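PDB 3S5W: L-ornithine N(5)-monooxygenase from Pseudomonas aeruginosa, which catalyses the FAD- and NADPH-dependent N5-hydroxylation of L-ornithine, the first step in making the hydroxamate groups of the siderophore pyoverdin. Local coordinates for residues N75-Q80 against P124-F129. Sequence-based numbering, arbitrary orientation.
With FAD (flavin-adenine dinucleotide), chain C.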
ATOM      1  N   ASN A  75       9.804   5.899   2.119  1.00 22.85           N
ATOM      2  CA  ASN A  75      10.840   5.271   2.954  1.00 24.66           C
ATOM      3  C   ASN A  75      11.167   3.804   2.581  1.00 23.85           C
ATOM      4  O   ASN A  75      12.031   3.174   3.200  1.00 24.20           O
ATOM      5  CB  ASN A  75      10.569   5.474   4.456  1.00 25.20           C
ATOM      6  CG  ASN A  75      10.782   6.934   4.883  1.00 28.95           C
ATOM      7  OD1 ASN A  75      11.658   7.609   4.344  1.00 32.63           O
ATOM      8  ND2 ASN A  75       9.988   7.420   5.818  1.00 29.65           N
ATOM      9  N   THR A  76      10.522   3.306   1.527  1.00 23.15           N
ATOM     10  CA  THR A  76      10.837   1.954   1.011  1.00 22.81           C
ATOM     11  C   THR A  76      11.572   2.009  -0.330  1.00 24.18           C
ATOM     12  O   THR A  76      11.855   0.951  -0.918  1.00 22.66           O
ATOM     13  CB  THR A  76       9.591   1.076   0.829  1.00 22.54           C
ATOM     14  OG1 THR A  76       8.761   1.566  -0.255  1.00 22.34           O
ATOM     15  CG2 THR A  76       8.782   0.974   2.135  1.00 20.49           C
ATOM     16  N   LEU A  77      11.878   3.227  -0.803  1.00 24.99           N
ATOM     17  CA  LEU A  77      12.416   3.383  -2.171  1.00 26.45           C
ATOM     18  C   LEU A  77      13.925   3.136  -2.195  1.00 27.31           C
ATOM     19  O   LEU A  77      14.735   4.050  -2.451  1.00 28.16           O
ATOM     20  CB  LEU A  77      12.031   4.741  -2.777  1.00 27.30           C
ATOM     21  CG  LEU A  77      10.520   4.979  -2.942  1.00 27.31           C
ATOM     22  CD1 LEU A  77      10.184   6.450  -3.337  1.00 26.36           C
ATOM     23  CD2 LEU A  77       9.964   4.008  -4.002  1.00 29.31           C
ATOM     24  N   VAL A  78      14.304   1.894  -1.926  1.00 26.74           N
ATOM     25  CA  VAL A  78      15.713   1.522  -1.925  1.00 28.42           C
ATOM     26  C   VAL A  78      16.164   1.346  -3.372  1.00 29.15           C
ATOM     27  O   VAL A  78      15.339   1.236  -4.297  1.00 28.26           O
ATOM     28  CB  VAL A  78      16.014   0.232  -1.090  1.00 28.56           C
ATOM     29  CG1 VAL A  78      15.603   0.442   0.367  1.00 28.24           C
ATOM     30  CG2 VAL A  78      15.261  -0.980  -1.645  1.00 29.52           C
ATOM     31  N   SER A  79      17.476   1.325  -3.549  1.00 30.65           N
ATOM     32  CA  SER A  79      18.093   1.236  -4.875  1.00 33.53           C
ATOM     33  C   SER A  79      17.544   0.030  -5.686  1.00 33.62           C
ATOM     34  O   SER A  79      17.185   0.189  -6.848  1.00 34.42           O
ATOM     35  CB  SER A  79      19.626   1.211  -4.717  1.00 32.98           C
ATOM     36  OG  SER A  79      20.224   0.880  -5.937  1.00 37.25           O
ATOM     37  N   GLN A  80      17.466  -1.152  -5.070  1.00 34.48           N
ATOM     38  CA  GLN A  80      16.787  -2.313  -5.708  1.00 36.72           C
ATOM     39  C   GLN A  80      15.319  -2.435  -5.260  1.00 37.13           C
ATOM     40  O   GLN A  80      14.979  -3.141  -4.265  1.00 36.77           O
ATOM     41  CB  GLN A  80      17.546  -3.650  -5.516  1.00 37.27           C
ATOM     42  CG  GLN A  80      16.812  -4.923  -6.083  1.00 39.97           C
ATOM     43  CD  GLN A  80      16.607  -4.870  -7.607  1.00 43.66           C
ATOM     44  OE1 GLN A  80      17.543  -4.573  -8.358  1.00 45.23           O
ATOM     45  NE2 GLN A  80      15.381  -5.162  -8.066  1.00 41.65           N
ATOM     46  N   PRO A 124       9.443  -0.458 -14.535  1.00 29.30           N
ATOM     47  CA  PRO A 124      10.330   0.618 -14.076  1.00 29.96           C
ATOM     48  C   PRO A 124      10.663   0.457 -12.595  1.00 29.62           C
ATOM     49  O   PRO A 124       9.968  -0.269 -11.881  1.00 29.84           O
ATOM     50  CB  PRO A 124       9.491   1.891 -14.291  1.00 30.35           C
ATOM     51  CG  PRO A 124       8.107   1.441 -14.251  1.00 30.60           C
ATOM     52  CD  PRO A 124       8.091   0.049 -14.849  1.00 29.60           C
ATOM     53  N   CYS A 125      11.717   1.112 -12.141  1.00 29.53           N
ATOM     54  CA  CYS A 125      12.040   1.148 -10.725  1.00 29.82           C
ATOM     55  C   CYS A 125      10.896   1.885  -9.995  1.00 27.81           C
ATOM     56  O   CYS A 125      10.236   2.766 -10.586  1.00 25.87           O
ATOM     57  CB  CYS A 125      13.372   1.866 -10.517  1.00 31.72           C
ATOM     58  SG  CYS A 125      14.749   0.904 -11.226  1.00 44.56           S
ATOM     59  N   ARG A 126      10.649   1.518  -8.739  1.00 24.62           N
ATOM     60  CA  ARG A 126       9.618   2.229  -7.963  1.00 25.13           C
ATOM     61  C   ARG A 126       9.942   3.734  -7.788  1.00 25.04           C
ATOM     62  O   ARG A 126       9.027   4.562  -7.665  1.00 24.71           O
ATOM     63  CB  ARG A 126       9.338   1.529  -6.625  1.00 24.14           C
ATOM     64  CG  ARG A 126       8.565   0.225  -6.826  1.00 25.59           C
ATOM     65  CD  ARG A 126       7.890  -0.235  -5.513  1.00 27.93           C
ATOM     66  NE  ARG A 126       8.866  -0.822  -4.602  1.00 30.74           N
ATOM     67  CZ  ARG A 126       9.186  -0.361  -3.387  1.00 32.73           C
ATOM     68  NH1 ARG A 126       8.615   0.723  -2.892  1.00 30.68           N
ATOM     69  NH2 ARG A 126      10.089  -1.009  -2.658  1.00 27.85           N
ATOM     70  N   MET A 127      11.224   4.091  -7.807  1.00 25.25           N
ATOM     71  CA  MET A 127      11.604   5.515  -7.730  1.00 27.09           C
ATOM     72  C   MET A 127      11.091   6.258  -8.969  1.00 25.32           C
ATOM     73  O   MET A 127      10.676   7.403  -8.877  1.00 23.94           O
ATOM     74  CB  MET A 127      13.133   5.729  -7.618  1.00 28.99           C
ATOM     75  CG  MET A 127      13.790   5.200  -6.340  1.00 36.39           C
ATOM     76  SD  MET A 127      15.574   5.664  -6.167  1.00 50.11           S
ATOM     77  CE  MET A 127      15.440   7.123  -5.109  1.00 46.21           C
ATOM     78  N   GLU A 128      11.130   5.614 -10.131  1.00 23.41           N
ATOM     79  CA  GLU A 128      10.576   6.268 -11.346  1.00 23.28           C
ATOM     80  C   GLU A 128       9.056   6.324 -11.276  1.00 22.76           C
ATOM     81  O   GLU A 128       8.448   7.304 -11.669  1.00 21.78           O
ATOM     82  CB  GLU A 128      11.034   5.579 -12.628  1.00 24.31           C
ATOM     83  CG  GLU A 128      10.600   6.359 -13.909  1.00 25.14           C
ATOM     84  CD  GLU A 128      11.148   5.760 -15.211  1.00 27.95           C
ATOM     85  OE1 GLU A 128      11.474   4.556 -15.248  1.00 29.31           O
ATOM     86  OE2 GLU A 128      11.254   6.501 -16.207  1.00 26.20           O
ATOM     87  N   PHE A 129       8.419   5.269 -10.765  1.00 22.66           N
ATOM     88  CA  PHE A 129       6.967   5.342 -10.674  1.00 22.77           C
ATOM     89  C   PHE A 129       6.537   6.420  -9.655  1.00 22.93           C
ATOM     90  O   PHE A 129       5.513   7.042  -9.833  1.00 22.48           O
ATOM     91  CB  PHE A 129       6.371   3.997 -10.310  1.00 22.78           C
ATOM     92  CG  PHE A 129       4.918   3.884 -10.662  1.00 25.29           C
ATOM     93  CD1 PHE A 129       4.535   3.665 -11.980  1.00 27.39           C
ATOM     94  CD2 PHE A 129       3.946   3.983  -9.691  1.00 28.47           C
ATOM     95  CE1 PHE A 129       3.176   3.542 -12.328  1.00 28.28           C
ATOM     96  CE2 PHE A 129       2.578   3.868 -10.033  1.00 27.39           C
ATOM     97  CZ  PHE A 129       2.207   3.643 -11.347  1.00 26.99           C
TER
HETATM   98  PA  FAD C 450      -1.575   4.688  -0.598  1.00 23.63           P
HETATM   99  O1A FAD C 450      -1.109   3.956   0.603  1.00 19.77           O
HETATM  100  O2A FAD C 450      -0.587   4.717  -1.777  1.00 19.53           O
HETATM  101  O5B FAD C 450      -1.915   6.228  -0.205  1.00 23.66           O
HETATM  102  C5B FAD C 450      -2.634   6.496   0.975  1.00 21.39           C
HETATM  103  C4B FAD C 450      -2.395   7.972   1.242  1.00 23.22           C
HETATM  104  O4B FAD C 450      -3.195   8.335   2.334  1.00 26.67           O
HETATM  105  C3B FAD C 450      -0.949   8.219   1.660  1.00 23.62           C
HETATM  106  O3B FAD C 450      -0.347   9.149   0.781  1.00 24.22           O
HETATM  107  C2B FAD C 450      -1.049   8.759   3.093  1.00 24.49           C
HETATM  108  O2B FAD C 450      -0.177   9.861   3.319  1.00 27.34           O
HETATM  109  C1B FAD C 450      -2.466   9.245   3.145  1.00 25.52           C
HETATM  110  N9A FAD C 450      -3.115   9.172   4.450  1.00 27.25           N
HETATM  111  C8A FAD C 450      -3.215   8.078   5.303  1.00 30.44           C
HETATM  112  N7A FAD C 450      -3.981   8.458   6.369  1.00 29.15           N
HETATM  113  C5A FAD C 450      -4.371   9.746   6.175  1.00 28.77           C
HETATM  114  C6A FAD C 450      -5.151  10.615   6.937  1.00 30.58           C
HETATM  115  N6A FAD C 450      -5.873  10.154   7.972  1.00 28.73           N
HETATM  116  N1A FAD C 450      -5.361  11.906   6.458  1.00 28.54           N
HETATM  117  C2A FAD C 450      -4.841  12.343   5.257  1.00 27.82           C
HETATM  118  N3A FAD C 450      -4.063  11.479   4.493  1.00 25.41           N
HETATM  119  C4A FAD C 450      -3.839  10.204   4.960  1.00 28.24           C
HETATM  120  N1  FAD C 450       1.053  -2.171  -5.882  1.00 22.48           N
HETATM  121  C2  FAD C 450       1.288  -2.524  -7.204  1.00 25.26           C
HETATM  122  O2  FAD C 450       0.354  -2.705  -7.968  1.00 23.60           O
HETATM  123  N3  FAD C 450       2.575  -2.678  -7.674  1.00 25.57           N
HETATM  124  C4  FAD C 450       3.661  -2.473  -6.859  1.00 28.10           C
HETATM  125  O4  FAD C 450       4.803  -2.577  -7.338  1.00 26.10           O
HETATM  126  C4X FAD C 450       3.433  -2.130  -5.512  1.00 25.20           C
HETATM  127  N5  FAD C 450       4.508  -1.936  -4.657  1.00 26.11           N
HETATM  128  C5X FAD C 450       4.282  -1.611  -3.329  1.00 27.52           C
HETATM  129  C6  FAD C 450       5.378  -1.418  -2.475  1.00 29.83           C
HETATM  130  C7  FAD C 450       5.185  -1.092  -1.139  1.00 29.86           C
HETATM  131  C7M FAD C 450       6.411  -0.911  -0.279  1.00 32.40           C
HETATM  132  C8  FAD C 450       3.889  -0.986  -0.648  1.00 28.19           C
HETATM  133  C8M FAD C 450       3.605  -0.634   0.784  1.00 31.03           C
HETATM  134  C9  FAD C 450       2.794  -1.174  -1.485  1.00 26.97           C
HETATM  135  C9A FAD C 450       2.973  -1.470  -2.843  1.00 26.84           C
HETATM  136  N10 FAD C 450       1.885  -1.666  -3.702  1.00 23.80           N
HETATM  137  C10 FAD C 450       2.123  -2.013  -5.027  1.00 24.18           C
HETATM  138  C1' FAD C 450       0.467  -1.590  -3.227  1.00 23.37           C
HETATM  139  C2' FAD C 450      -0.030  -0.160  -2.927  1.00 23.22           C
HETATM  140  O2' FAD C 450      -1.051  -0.356  -1.942  1.00 24.65           O
HETATM  141  C3' FAD C 450      -0.621   0.455  -4.186  1.00 24.06           C
HETATM  142  O3' FAD C 450       0.338   0.502  -5.262  1.00 23.72           O
HETATM  143  C4' FAD C 450      -1.097   1.909  -3.944  1.00 22.97           C
HETATM  144  O4' FAD C 450      -0.066   2.638  -3.290  1.00 23.37           O
HETATM  145  C5' FAD C 450      -2.455   2.030  -3.204  1.00 23.29           C
HETATM  146  O5' FAD C 450      -2.910   3.358  -3.384  1.00 26.29           O
HETATM  147  P   FAD C 450      -3.844   4.126  -2.309  1.00 24.11           P
HETATM  148  O1P FAD C 450      -3.943   5.544  -2.815  1.00 22.80           O
HETATM  149  O2P FAD C 450      -5.113   3.327  -2.183  1.00 20.51           O
HETATM  150  O3P FAD C 450      -2.995   4.055  -0.960  1.00 21.18           O
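The FAD pocket of this N-hydroxylating monooxygenase is closed around the dimethylbenzene end and N5 side of the flavin partly by Thr76 and Arg126, which meet beside the ring system and illustrate how an arginine can be laid along a cofactor by bonds at its far end. NH1 of Arg126 gives a nearly straight bond to OG1 of Thr76, at 2.8 Å with an N-H...O angle of 161°, and the hydroxyl oxygen lies close to the guanidinium plane. A weaker, more bent bond of 3.2 Å runs from NH2 of Arg126 to Thr76 O. Both terminal nitrogens, NH1 and NH2, therefore reach the same residue, which helps to restrict the rotation of the group. OG1 is also hydrogen-bonded to the carbonyl of His73, one of the FAD-binding residues 65-73, while the carboxylate of Glu241 gives NH2 a second partner in a salt bridge and probably balances the positive charge placed beside the flavin.

One face of the guanidinium is turned to the flavin, whose C6 sits over its rim and whose methyl C7M is 3.8 Å from NH1; OG1 of Thr76 comes within 3.4 Å of the same methyl. The extended start of the arginine chain (chi2 -161°) carries CD to 3.9 Å from FAD N5, and a bend at CG-CD (chi3 -76°) then turns the guanidinium toward Thr76. Arg126 stands in the first turn of helix 126-137, directly after the N-cap residue Cys125, and from there reaches the loop that follows strand 61-65. That loop makes an inverse gamma turn centred on Leu77, whose side chain points at the helix: CD2 packs obliquely against Arg126, 3.7 Å from its CB. Along the more exposed flank, CG of Met127 lies 4.0 Å from Leu77 CB, and the thioether end of the methionine extends past the Leu77 carbonyl oxygen.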